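Local coordinates for protein iminosuccinate reductase (Paracoccus denitrificans, PDB 6RQA) that reduces iminosuccinate to L-aspartate with NADH, regenerating the amino donor for the first step of the beta-hydroxyaspartate cycle of glyoxylate assimilation, at residues I260-C274 with I283-V295. Sequence-based numbering, arbitrary orientation.
Sequences IFTDEVAQSVSIGEC and IREDQVGELGAVV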
loop_
_atom_site.group_PDB
_atom_site.type_symbol
_atom_site.label_atom_id
_atom_site.label_comp_id
_atom_site.label_asym_id
_atom_site.label_seq_id
_atom_site.Cartn_x
_atom_site.Cartn_y
_atom_site.Cartn_z
ATOM N N ILE A 260 -18.883 -15.606 19.071
ATOM C CA ILE A 260 -18.231 -14.499 18.380
ATOM C C ILE A 260 -18.008 -14.851 16.918
ATOM O O ILE A 260 -17.566 -15.957 16.583
ATOM C CB ILE A 260 -16.902 -14.143 19.072
ATOM C CG1 ILE A 260 -17.154 -13.744 20.526
ATOM C CG2 ILE A 260 -16.193 -13.028 18.326
ATOM C CD1 ILE A 260 -15.891 -13.499 21.315
ATOM N N PHE A 261 -18.316 -13.897 16.039
ATOM C CA PHE A 261 -18.010 -13.986 14.620
ATOM C C PHE A 261 -17.291 -12.713 14.197
ATOM O O PHE A 261 -17.416 -11.665 14.835
ATOM C CB PHE A 261 -19.279 -14.189 13.779
ATOM C CG PHE A 261 -20.066 -15.412 14.153
ATOM C CD1 PHE A 261 -21.029 -15.357 15.147
ATOM C CD2 PHE A 261 -19.843 -16.620 13.512
ATOM C CE1 PHE A 261 -21.754 -16.483 15.495
ATOM C CE2 PHE A 261 -20.564 -17.749 13.855
ATOM C CZ PHE A 261 -21.521 -17.680 14.848
ATOM N N THR A 262 -16.524 -12.810 13.113
ATOM C CA THR A 262 -15.757 -11.665 12.638
ATOM C C THR A 262 -15.485 -11.827 11.150
ATOM O O THR A 262 -15.792 -12.859 10.546
ATOM C CB THR A 262 -14.442 -11.509 13.410
ATOM O OG1 THR A 262 -13.822 -10.268 13.053
ATOM C CG2 THR A 262 -13.491 -12.647 13.073
ATOM N N ASP A 263 -14.904 -10.780 10.565
ATOM C CA ASP A 263 -14.493 -10.800 9.166
ATOM C C ASP A 263 -13.067 -11.309 8.995
ATOM O O ASP A 263 -12.805 -12.133 8.112
ATOM C CB ASP A 263 -14.632 -9.400 8.559
ATOM C CG ASP A 263 -14.090 -8.309 9.467
ATOM O OD1 ASP A 263 -13.349 -8.629 10.421
ATOM O OD2 ASP A 263 -14.416 -7.125 9.231
ATOM N N GLU A 264 -12.143 -10.838 9.829
ATOM C CA GLU A 264 -10.762 -11.302 9.830
ATOM C C GLU A 264 -10.373 -11.611 11.268
ATOM O O GLU A 264 -10.336 -10.707 12.109
ATOM C CB GLU A 264 -9.823 -10.255 9.224
ATOM C CG GLU A 264 -8.413 -10.758 8.957
ATOM C CD GLU A 264 -8.360 -11.781 7.837
ATOM O OE1 GLU A 264 -9.275 -11.786 6.986
ATOM O OE2 GLU A 264 -7.404 -12.584 7.809
ATOM N N VAL A 265 -10.093 -12.886 11.548
ATOM C CA VAL A 265 -9.790 -13.302 12.916
ATOM C C VAL A 265 -8.499 -12.662 13.406
ATOM O O VAL A 265 -8.360 -12.355 14.596
ATOM C CB VAL A 265 -9.728 -14.840 13.004
ATOM C CG1 VAL A 265 -9.584 -15.289 14.452
ATOM C CG2 VAL A 265 -10.963 -15.461 12.364
ATOM N N ALA A 266 -7.539 -12.447 12.502
ATOM C CA ALA A 266 -6.278 -11.823 12.891
ATOM C C ALA A 266 -6.490 -10.387 13.357
ATOM O O ALA A 266 -5.883 -9.954 14.342
ATOM C CB ALA A 266 -5.289 -11.873 11.727
ATOM N N GLN A 267 -7.348 -9.636 12.663
ATOM C CA GLN A 267 -7.616 -8.259 13.062
ATOM C C GLN A 267 -8.557 -8.183 14.257
ATOM O O GLN A 267 -8.454 -7.249 15.060
ATOM C CB GLN A 267 -8.202 -7.471 11.888
ATOM C CG GLN A 267 -7.323 -7.457 10.646
ATOM C CD GLN A 267 -7.919 -6.634 9.519
ATOM O OE1 GLN A 267 -8.797 -5.801 9.741
ATOM N NE2 GLN A 267 -7.444 -6.867 8.299
ATOM N N SER A 268 -9.469 -9.149 14.394
ATOM C CA SER A 268 -10.429 -9.113 15.493
ATOM C C SER A 268 -9.733 -9.210 16.846
ATOM O O SER A 268 -10.111 -8.517 17.797
ATOM C CB SER A 268 -11.448 -10.241 15.336
ATOM O OG SER A 268 -12.304 -10.310 16.463
ATOM N N VAL A 269 -8.711 -10.065 16.950
ATOM C CA VAL A 269 -8.014 -10.260 18.220
ATOM C C VAL A 269 -6.994 -9.173 18.516
ATOM O O VAL A 269 -6.524 -9.076 19.656
ATOM C CB VAL A 269 -7.305 -11.627 18.250
ATOM C CG1 VAL A 269 -8.310 -12.749 18.042
ATOM C CG2 VAL A 269 -6.212 -11.679 17.195
ATOM N N SER A 270 -6.640 -8.351 17.529
ATOM C CA SER A 270 -5.625 -7.318 17.694
ATOM C C SER A 270 -6.207 -5.913 17.724
ATOM O O SER A 270 -5.955 -5.159 18.669
ATOM C CB SER A 270 -4.583 -7.426 16.572
ATOM O OG SER A 270 -5.195 -7.319 15.298
ATOM N N ILE A 271 -6.984 -5.537 16.709
ATOM C CA ILE A 271 -7.567 -4.201 16.636
ATOM C C ILE A 271 -9.078 -4.202 16.802
ATOM O O ILE A 271 -9.667 -3.122 16.968
ATOM C CB ILE A 271 -7.186 -3.492 15.318
ATOM C CG1 ILE A 271 -7.650 -4.316 14.116
ATOM C CG2 ILE A 271 -5.687 -3.249 15.259
ATOM C CD1 ILE A 271 -7.379 -3.661 12.781
ATOM N N GLY A 272 -9.724 -5.365 16.769
ATOM C CA GLY A 272 -11.162 -5.446 16.893
ATOM C C GLY A 272 -11.625 -5.378 18.336
ATOM O O GLY A 272 -10.868 -5.078 19.260
ATOM N N GLU A 273 -12.914 -5.669 18.523
ATOM C CA GLU A 273 -13.499 -5.610 19.859
ATOM C C GLU A 273 -12.985 -6.736 20.748
ATOM O O GLU A 273 -12.927 -6.580 21.974
ATOM C CB GLU A 273 -15.025 -5.654 19.760
ATOM C CG GLU A 273 -15.757 -5.333 21.057
ATOM C CD GLU A 273 -15.432 -3.947 21.584
ATOM O OE1 GLU A 273 -15.106 -3.828 22.783
ATOM O OE2 GLU A 273 -15.498 -2.980 20.798
ATOM N N CYS A 274 -12.598 -7.865 20.156
ATOM C CA CYS A 274 -12.096 -9.001 20.921
ATOM C C CYS A 274 -10.701 -8.775 21.488
ATOM O O CYS A 274 -10.218 -9.634 22.235
ATOM C CB CYS A 274 -12.094 -10.258 20.047
ATOM S SG CYS A 274 -13.711 -10.714 19.387
ATOM N N ILE A 283 -10.997 -15.181 26.513
ATOM C CA ILE A 283 -11.227 -15.997 25.328
ATOM C C ILE A 283 -9.895 -16.241 24.632
ATOM O O ILE A 283 -8.893 -15.573 24.898
ATOM C CB ILE A 283 -12.219 -15.344 24.341
ATOM C CG1 ILE A 283 -11.682 -13.991 23.871
ATOM C CG2 ILE A 283 -13.596 -15.194 24.974
ATOM C CD1 ILE A 283 -12.504 -13.353 22.776
ATOM N N ARG A 284 -9.898 -17.215 23.728
ATOM C CA ARG A 284 -8.764 -17.502 22.868
ATOM C C ARG A 284 -9.185 -17.334 21.414
ATOM O O ARG A 284 -10.369 -17.418 21.076
ATOM C CB ARG A 284 -8.215 -18.914 23.116
ATOM C CG ARG A 284 -9.279 -19.992 23.234
ATOM C CD ARG A 284 -8.656 -21.334 23.593
ATOM N NE ARG A 284 -9.649 -22.401 23.673
ATOM C CZ ARG A 284 -10.295 -22.742 24.785
ATOM N NH1 ARG A 284 -11.182 -23.727 24.764
ATOM N NH2 ARG A 284 -10.053 -22.097 25.919
ATOM N N GLU A 285 -8.196 -17.091 20.547
ATOM C CA GLU A 285 -8.500 -16.725 19.166
ATOM C C GLU A 285 -9.195 -17.845 18.401
ATOM O O GLU A 285 -9.890 -17.564 17.418
ATOM C CB GLU A 285 -7.226 -16.306 18.429
ATOM C CG GLU A 285 -6.258 -17.436 18.130
ATOM C CD GLU A 285 -5.438 -17.176 16.880
ATOM O OE1 GLU A 285 -6.025 -16.743 15.865
ATOM O OE2 GLU A 285 -4.210 -17.399 16.911
ATOM N N ASP A 286 -9.131 -19.066 18.920
ATOM C CA ASP A 286 -9.777 -20.174 18.176
ATOM C C ASP A 286 -11.260 -20.195 18.499
ATOM O O ASP A 286 -11.993 -20.886 17.850
ATOM C CB ASP A 286 -9.045 -21.509 18.302
ATOM C CG ASP A 286 -8.541 -21.824 19.686
ATOM O OD1 ASP A 286 -7.330 -21.927 19.836
ATOM O OD2 ASP A 286 -9.367 -22.008 20.577
ATOM N N GLN A 287 -11.658 -19.444 19.501
ATOM C CA GLN A 287 -13.071 -19.293 19.819
ATOM C C GLN A 287 -13.734 -18.174 19.030
ATOM O O GLN A 287 -14.920 -17.899 19.245
ATOM C CB GLN A 287 -13.251 -19.041 21.319
ATOM C CG GLN A 287 -12.848 -20.212 22.199
ATOM C CD GLN A 287 -12.940 -19.886 23.675
ATOM O OE1 GLN A 287 -12.855 -18.725 24.073
ATOM N NE2 GLN A 287 -13.118 -20.914 24.498
ATOM N N VAL A 288 -13.005 -17.525 18.129
ATOM C CA VAL A 288 -13.523 -16.429 17.321
ATOM C C VAL A 288 -13.856 -16.989 15.944
ATOM O O VAL A 288 -12.959 -17.362 15.181
ATOM C CB VAL A 288 -12.519 -15.273 17.231
ATOM C CG1 VAL A 288 -13.045 -14.181 16.318
ATOM C CG2 VAL A 288 -12.227 -14.718 18.618
ATOM N N GLY A 289 -15.147 -17.049 15.622
ATOM C CA GLY A 289 -15.592 -17.603 14.363
ATOM C C GLY A 289 -15.511 -16.612 13.219
ATOM O O GLY A 289 -15.051 -15.479 13.354
ATOM N N GLU A 290 -15.972 -17.065 12.056
ATOM C CA GLU A 290 -15.985 -16.264 10.839
ATOM C C GLU A 290 -17.418 -16.121 10.353
ATOM O O GLU A 290 -18.119 -17.122 10.173
ATOM C CB GLU A 290 -15.120 -16.900 9.747
ATOM C CG GLU A 290 -13.661 -17.080 10.127
ATOM C CD GLU A 290 -12.854 -17.749 9.032
ATOM O OE1 GLU A 290 -13.415 -17.994 7.943
ATOM O OE2 GLU A 290 -11.658 -18.030 9.259
ATOM N N LEU A 291 -17.850 -14.874 10.143
ATOM C CA LEU A 291 -19.193 -14.638 9.626
ATOM C C LEU A 291 -19.368 -15.258 8.247
ATOM O O LEU A 291 -20.447 -15.765 7.917
ATOM C CB LEU A 291 -19.485 -13.139 9.579
ATOM C CG LEU A 291 -20.837 -12.750 8.974
ATOM C CD1 LEU A 291 -21.980 -13.318 9.804
ATOM C CD2 LEU A 291 -20.966 -11.245 8.839
ATOM N N GLY A 292 -18.314 -15.234 7.428
ATOM C CA GLY A 292 -18.403 -15.808 6.098
ATOM C C GLY A 292 -18.697 -17.295 6.103
ATOM O O GLY A 292 -19.361 -17.802 5.194
ATOM N N ALA A 293 -18.203 -18.016 7.113
ATOM C CA ALA A 293 -18.496 -19.442 7.208
ATOM C C ALA A 293 -19.983 -19.689 7.419
ATOM O O ALA A 293 -20.509 -20.725 6.992
ATOM C CB ALA A 293 -17.683 -20.077 8.336
ATOM N N VAL A 294 -20.677 -18.756 8.075
ATOM C CA VAL A 294 -22.127 -18.854 8.189
ATOM C C VAL A 294 -22.782 -18.581 6.841
ATOM O O VAL A 294 -23.772 -19.225 6.471
ATOM C CB VAL A 294 -22.642 -17.892 9.274
ATOM C CG1 VAL A 294 -24.143 -18.053 9.464
ATOM C CG2 VAL A 294 -21.902 -18.122 10.580
ATOM N N VAL A 295 -22.237 -17.626 6.083
ATOM C CA VAL A 295 -22.798 -17.299 4.776
ATOM C C VAL A 295 -22.584 -18.448 3.799
ATOM O O VAL A 295 -23.475 -18.784 3.011
ATOM C CB VAL A 295 -22.190 -15.985 4.252
ATOM C CG1 VAL A 295 -22.818 -15.600 2.922
ATOM C CG2 VAL A 295 -22.365 -14.872 5.275
#
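Leu291 N donates to Thr262 O over 2.9 Å, and Gly289 N reaches Ile260 O at 2.8 Å. These bonds, with a weak one from Thr262 N to Gly289 O, hold the short, loosely bonded strand 288-290 against strand 259-262, at one edge of the parallel sheet within the chain, in the NAD-binding, Rossmann-type domain. The short segments 260-262 and 288-290 run broadly parallel, their axes 48° apart, and the connection between them carries helix 265-270.

Val288 is wedged between strand and helix. Its chi1 of 177° turns CG1 away from the backbone N and onto Thr262 CG2, 3.6 Å off; Val288 CG1 also meets Ile260 CG2, while its CB faces Val265 CG1. Thr262 OG1 and Ser268 OG both turn to Asp311, one to its backbone O and the other to its carboxylate, next to the NAD-binding residue Gly312. The Val265 and Glu290 side chains cross at about a right angle, Val265 CG2 meeting Glu290 CG; beyond it, the Glu290 carboxylate forms a salt bridge with Arg53.

Phe261 points to the other side of the sheet, where Leu143 of helix 125-143 also packs on it. Glu290 O sits at the ring edge, and Val294 CG2 is 3.6 Å from Phe261 CE2. At the far end, Ile260 and Ile283 meet tip to tip, their CD1 atoms 3.7 Å apart, with Cys274 CB 4.1 Å from Ile283 CD1.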